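Local coordinates for protein exodeoxyribonuclease 10 (Escherichia coli, PDB 4FZX) that degrades single- and double-stranded DNA from 3' to 5' as a metal-dependent exonuclease of the DEDDh family and works in DNA repair, at residues 126-131 against 135-140; 20-23 against 28-31. One frame throughout, in Å; residues are numbered along the deposited sequence.

Contact 1 (126-131 against 135-140). With NA (sodium ion), chain G.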
loop_
_atom_site.group_PDB
_atom_site.type_symbol
_atom_site.label_atom_id
_atom_site.label_comp_id
_atom_site.label_asym_id
_atom_site.label_seq_id
_atom_site.Cartn_x
_atom_site.Cartn_y
_atom_site.Cartn_z
ATOM N N GLN C 126 -2.413 -39.562 9.362
ATOM C CA GLN C 126 -2.574 -40.980 9.105
ATOM C C GLN C 126 -3.385 -41.123 7.834
ATOM O O GLN C 126 -4.566 -40.759 7.807
ATOM C CB GLN C 126 -3.320 -41.634 10.266
ATOM C CG GLN C 126 -3.281 -43.157 10.277
ATOM C CD GLN C 126 -4.026 -43.733 11.481
ATOM O OE1 GLN C 126 -3.485 -43.795 12.597
ATOM N NE2 GLN C 126 -5.292 -44.097 11.273
ATOM N N THR C 127 -2.738 -41.570 6.762
ATOM C CA THR C 127 -3.438 -41.782 5.510
ATOM C C THR C 127 -4.051 -43.168 5.459
ATOM O O THR C 127 -3.640 -44.055 6.201
ATOM C CB THR C 127 -2.530 -41.567 4.285
ATOM O OG1 THR C 127 -1.422 -42.472 4.331
ATOM C CG2 THR C 127 -2.030 -40.140 4.238
ATOM N N PRO C 128 -5.071 -43.348 4.604
ATOM C CA PRO C 128 -5.732 -44.642 4.530
ATOM C C PRO C 128 -4.867 -45.652 3.780
ATOM O O PRO C 128 -3.998 -45.260 3.011
ATOM C CB PRO C 128 -7.015 -44.333 3.754
ATOM C CG PRO C 128 -6.696 -43.089 2.935
ATOM C CD PRO C 128 -5.435 -42.471 3.476
ATOM N N PRO C 129 -5.058 -46.945 4.054
ATOM C CA PRO C 129 -4.162 -47.947 3.474
ATOM C C PRO C 129 -4.517 -48.230 2.018
ATOM O O PRO C 129 -5.655 -47.994 1.598
ATOM C CB PRO C 129 -4.436 -49.185 4.326
ATOM C CG PRO C 129 -5.884 -49.043 4.734
ATOM C CD PRO C 129 -6.214 -47.554 4.740
ATOM N N GLY C 130 -3.554 -48.735 1.257
ATOM C CA GLY C 130 -3.823 -49.170 -0.111
ATOM C C GLY C 130 -4.020 -48.034 -1.111
ATOM O O GLY C 130 -4.703 -48.201 -2.121
ATOM N N LEU C 131 -3.421 -46.880 -0.836
ATOM C CA LEU C 131 -3.517 -45.745 -1.746
ATOM C C LEU C 131 -2.159 -45.069 -1.921
ATOM O O LEU C 131 -1.152 -45.529 -1.379
ATOM C CB LEU C 131 -4.576 -44.739 -1.263
ATOM C CG LEU C 131 -6.026 -45.236 -1.189
ATOM C CD1 LEU C 131 -6.976 -44.198 -0.556
ATOM C CD2 LEU C 131 -6.527 -45.646 -2.560
ATOM N N ARG C 135 -4.210 -40.286 -5.444
ATOM C CA ARG C 135 -5.507 -40.931 -5.335
ATOM C C ARG C 135 -6.377 -40.082 -4.433
ATOM O O ARG C 135 -5.913 -39.572 -3.421
ATOM C CB ARG C 135 -5.386 -42.364 -4.822
ATOM C CG ARG C 135 -4.656 -43.327 -5.804
ATOM C CD ARG C 135 -5.465 -43.587 -7.100
ATOM N NE ARG C 135 -6.790 -44.140 -6.812
ATOM C CZ ARG C 135 -7.048 -45.428 -6.597
ATOM N NH1 ARG C 135 -6.087 -46.341 -6.720
ATOM N NH2 ARG C 135 -8.282 -45.811 -6.302
ATOM N N ALA C 136 -7.625 -39.875 -4.843
ATOM C CA ALA C 136 -8.436 -38.817 -4.274
ATOM C C ALA C 136 -8.494 -38.835 -2.749
ATOM O O ALA C 136 -8.275 -37.800 -2.126
ATOM C CB ALA C 136 -9.839 -38.832 -4.874
ATOM N N LEU C 137 -8.794 -39.996 -2.148
ATOM C CA LEU C 137 -8.945 -40.066 -0.691
ATOM C C LEU C 137 -7.636 -39.776 0.019
ATOM O O LEU C 137 -7.612 -39.130 1.066
ATOM C CB LEU C 137 -9.505 -41.426 -0.234
ATOM C CG LEU C 137 -9.925 -41.466 1.240
ATOM C CD1 LEU C 137 -11.060 -40.460 1.518
ATOM C CD2 LEU C 137 -10.316 -42.865 1.713
ATOM N N TYR C 138 -6.536 -40.220 -0.577
ATOM C CA TYR C 138 -5.217 -39.943 -0.029
ATOM C C TYR C 138 -4.968 -38.438 0.034
ATOM O O TYR C 138 -4.626 -37.896 1.099
ATOM C CB TYR C 138 -4.156 -40.645 -0.874
ATOM C CG TYR C 138 -2.778 -40.618 -0.281
ATOM C CD1 TYR C 138 -2.022 -39.450 -0.288
ATOM C CD2 TYR C 138 -2.217 -41.769 0.268
ATOM C CE1 TYR C 138 -0.746 -39.427 0.241
ATOM C CE2 TYR C 138 -0.935 -41.752 0.808
ATOM C CZ TYR C 138 -0.206 -40.580 0.782
ATOM O OH TYR C 138 1.055 -40.547 1.336
ATOM N N ASP C 139 -5.218 -37.745 -1.079
ATOM C CA ASP C 139 -4.990 -36.309 -1.133
ATOM C C ASP C 139 -5.948 -35.516 -0.240
ATOM O O ASP C 139 -5.613 -34.410 0.211
ATOM C CB ASP C 139 -5.084 -35.798 -2.563
ATOM C CG ASP C 139 -3.876 -36.193 -3.421
ATOM O OD1 ASP C 139 -3.028 -36.996 -2.963
ATOM O OD2 ASP C 139 -3.802 -35.724 -4.580
ATOM N N CYS C 140 -7.144 -36.060 -0.002
ATOM C CA CYS C 140 -8.090 -35.459 0.943
ATOM C C CYS C 140 -7.504 -35.383 2.337
ATOM O O CYS C 140 -7.693 -34.404 3.035
ATOM C CB CYS C 140 -9.416 -36.245 0.982
ATOM S SG CYS C 140 -10.540 -35.866 -0.381
HETATM NA NA NA G . -5.242 -34.968 -6.096
HETATM O O HOH W 1 -3.484 -35.544 -7.922
#
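Thr127, Pro128 and Leu131 close over the first turn of helix 136-154, an example of a loop packed on a helix through apolar and CH-pi contacts, with no hydrogen bond between the two segments. The aromatic part is a CH-pi contact, in which Thr127 CG2 stands over one face of the Tyr138 ring, 4.0 Å from its centroid and 17° off the normal, shifted toward the CE2-CZ rim. Tyr138 reaches it because its ring extends anti to the backbone N (chi1 -171°), and Thr127 OG1 comes to 3.6 Å from Tyr138 CE2.

The aliphatic contacts lie further along the loop. Pro128 CG meets Leu137 CD2 at 3.8 Å. Leu131 CB lies 4.1 Å from Tyr138 CD2, and its branches part: CD1 rests on Leu137 CB at 3.8 Å, and CD2 sits over the centre of the Arg135 guanidinium, 4.1 Å from Arg135 CZ. Bends at chi2 and chi3 fold the arginine back beneath this methyl, and its NH2 forms a salt bridge with Glu18.

Asp139 points away from the loop, its OD2 binding the sodium ion at 2.2 Å alongside Asp6 and Glu8. Hydrogen bonds from OD1 to His133 ND1 and His134 N would, with the metal bond, limit the carboxylate's rotation. The loop thus lies on the outer side of the helix start, whose Ala136 and Cys140 pack on strands 2-9 and 16-25, while Leu137 also touches Ser34 of strand 28-36.

Contact 2 (20-23 against 28-31)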
loop_
_atom_site.group_PDB
_atom_site.type_symbol
_atom_site.label_atom_id
_atom_site.label_comp_id
_atom_site.label_asym_id
_atom_site.label_seq_id
_atom_site.Cartn_x
_atom_site.Cartn_y
_atom_site.Cartn_z
ATOM N N ALA C 20 -13.468 -37.998 -3.824
ATOM C CA ALA C 20 -13.395 -38.391 -2.423
ATOM C C ALA C 20 -13.594 -37.172 -1.531
ATOM O O ALA C 20 -13.439 -36.029 -1.990
ATOM C CB ALA C 20 -12.055 -39.035 -2.134
ATOM N N SER C 21 -13.902 -37.415 -0.254
ATOM C CA SER C 21 -13.948 -36.344 0.739
ATOM C C SER C 21 -13.679 -36.835 2.166
ATOM O O SER C 21 -13.866 -38.010 2.483
ATOM C CB SER C 21 -15.293 -35.592 0.685
ATOM O OG SER C 21 -16.346 -36.360 1.234
ATOM N N VAL C 22 -13.248 -35.913 3.024
ATOM C CA VAL C 22 -13.304 -36.123 4.459
ATOM C C VAL C 22 -13.917 -34.891 5.106
ATOM O O VAL C 22 -13.976 -33.812 4.494
ATOM C CB VAL C 22 -11.907 -36.357 5.044
ATOM C CG1 VAL C 22 -11.384 -37.729 4.644
ATOM C CG2 VAL C 22 -10.949 -35.251 4.584
ATOM N N ASP C 23 -14.375 -35.040 6.343
ATOM C CA ASP C 23 -14.910 -33.897 7.066
ATOM C C ASP C 23 -13.947 -33.529 8.169
ATOM O O ASP C 23 -13.338 -34.408 8.801
ATOM C CB ASP C 23 -16.308 -34.210 7.633
ATOM C CG ASP C 23 -17.343 -34.488 6.541
ATOM O OD1 ASP C 23 -17.107 -34.125 5.373
ATOM O OD2 ASP C 23 -18.382 -35.118 6.840
ATOM N N LYS C 28 -10.598 -32.649 14.041
ATOM C CA LYS C 28 -10.434 -34.063 13.717
ATOM C C LYS C 28 -10.945 -34.382 12.329
ATOM O O LYS C 28 -11.846 -33.718 11.835
ATOM C CB LYS C 28 -11.147 -34.928 14.750
ATOM C CG LYS C 28 -10.668 -34.676 16.176
ATOM C CD LYS C 28 -10.847 -35.898 17.052
ATOM C CE LYS C 28 -9.828 -35.912 18.189
ATOM N NZ LYS C 28 -10.260 -35.012 19.296
ATOM N N ILE C 29 -10.372 -35.419 11.717
ATOM C CA ILE C 29 -10.780 -35.881 10.387
ATOM C C ILE C 29 -11.629 -37.136 10.438
ATOM O O ILE C 29 -11.160 -38.186 10.860
ATOM C CB ILE C 29 -9.571 -36.181 9.492
ATOM C CG1 ILE C 29 -8.576 -35.018 9.522
ATOM C CG2 ILE C 29 -10.032 -36.456 8.053
ATOM C CD1 ILE C 29 -7.236 -35.360 8.900
ATOM N N VAL C 30 -12.841 -37.055 9.899
ATOM C CA VAL C 30 -13.813 -38.126 10.040
ATOM C C VAL C 30 -14.644 -38.282 8.769
ATOM O O VAL C 30 -14.551 -37.455 7.856
ATOM C CB VAL C 30 -14.762 -37.862 11.228
ATOM C CG1 VAL C 30 -13.976 -37.803 12.542
ATOM C CG2 VAL C 30 -15.548 -36.582 11.000
ATOM N N ASN C 31 -15.415 -39.365 8.698
ATOM C CA ASN C 31 -16.407 -39.554 7.631
ATOM C C ASN C 31 -15.771 -39.597 6.230
ATOM O O ASN C 31 -16.196 -38.882 5.330
ATOM C CB ASN C 31 -17.505 -38.471 7.713
ATOM C CG ASN C 31 -18.719 -38.773 6.814
ATOM O OD1 ASN C 31 -19.092 -39.930 6.611
ATOM N ND2 ASN C 31 -19.351 -37.719 6.300
HETATM O O HOH W 2 -16.695 -36.778 3.815
#
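The beta hairpin of strands 16-25 and 28-36 is joined here by one antiparallel, hydrogen-bonded pair, Asp23 with Val30. Two nearly straight backbone bonds close it, from Asp23 N to Val30 O and from Val30 N to Asp23 O, each 2.9 Å long. Ile29 CA adds a CA-H...O contact to Asp23 O at 3.4 Å, so that carbonyl is approached by two neighbouring residues of the facing strand.

A side-chain bond reinforces the pair on the face that carries Asp23 and Val30. Asn31 ND2 donates to Asp23 OD2 at 2.8 Å through an essentially straight N-H. The acceptor lies in the amide plane, yet the amide comes from above the carboxylate, the two planes being 62° apart. Asn31 swings its amide anti to the backbone N, bringing it side by side with the aspartate. The other oxygen, Asp23 OD1, makes a salt bridge with Arg3 of strand 2-9 and takes a weak bond from a water. That water also donates to Asn31 O at 2.6 Å and hydrogen-bonds Ser21 OG, bridging the two strands beside the extra residue described below.

On the other face Ile29 CG2 presses on Val22 CB at 3.5 Å, with both valine methyls close by, and both residues pack on Tyr141 of helix 136-154.

Asn31 has left-handed backbone angles (61°/54°), and beyond it Ser21 pairs with Met33, leaving one extra residue on strand 28-36. This is consistent with a beta bulge, inserted into the antiparallel edge hairpin of an RNase H-like sheet of the strand order 3-2-1-4-5.

In the fold
Contact 2 belongs to the sheet and contact 1 to the helix that lies on it, and they meet at Ala20 and Ser21, their centres about 11 Å apart. Ala136 CB comes within 3.5 Å of Ala20 CB, while Cys140 SG lies 3.3 Å from Ala20 O and 3.6 Å from Ser21 CA, so the helix start is packed closely on the strand. Glu18, earlier on that same strand, also accepts a hydrogen bond from Ala136 N. The seam leads to the active site, where a DNA phosphate joins the protein ligands on the sodium ion. Contact 1 comes within about 4 Å of the DNA at its nearest atom, whereas contact 2 stays about 10 Å away.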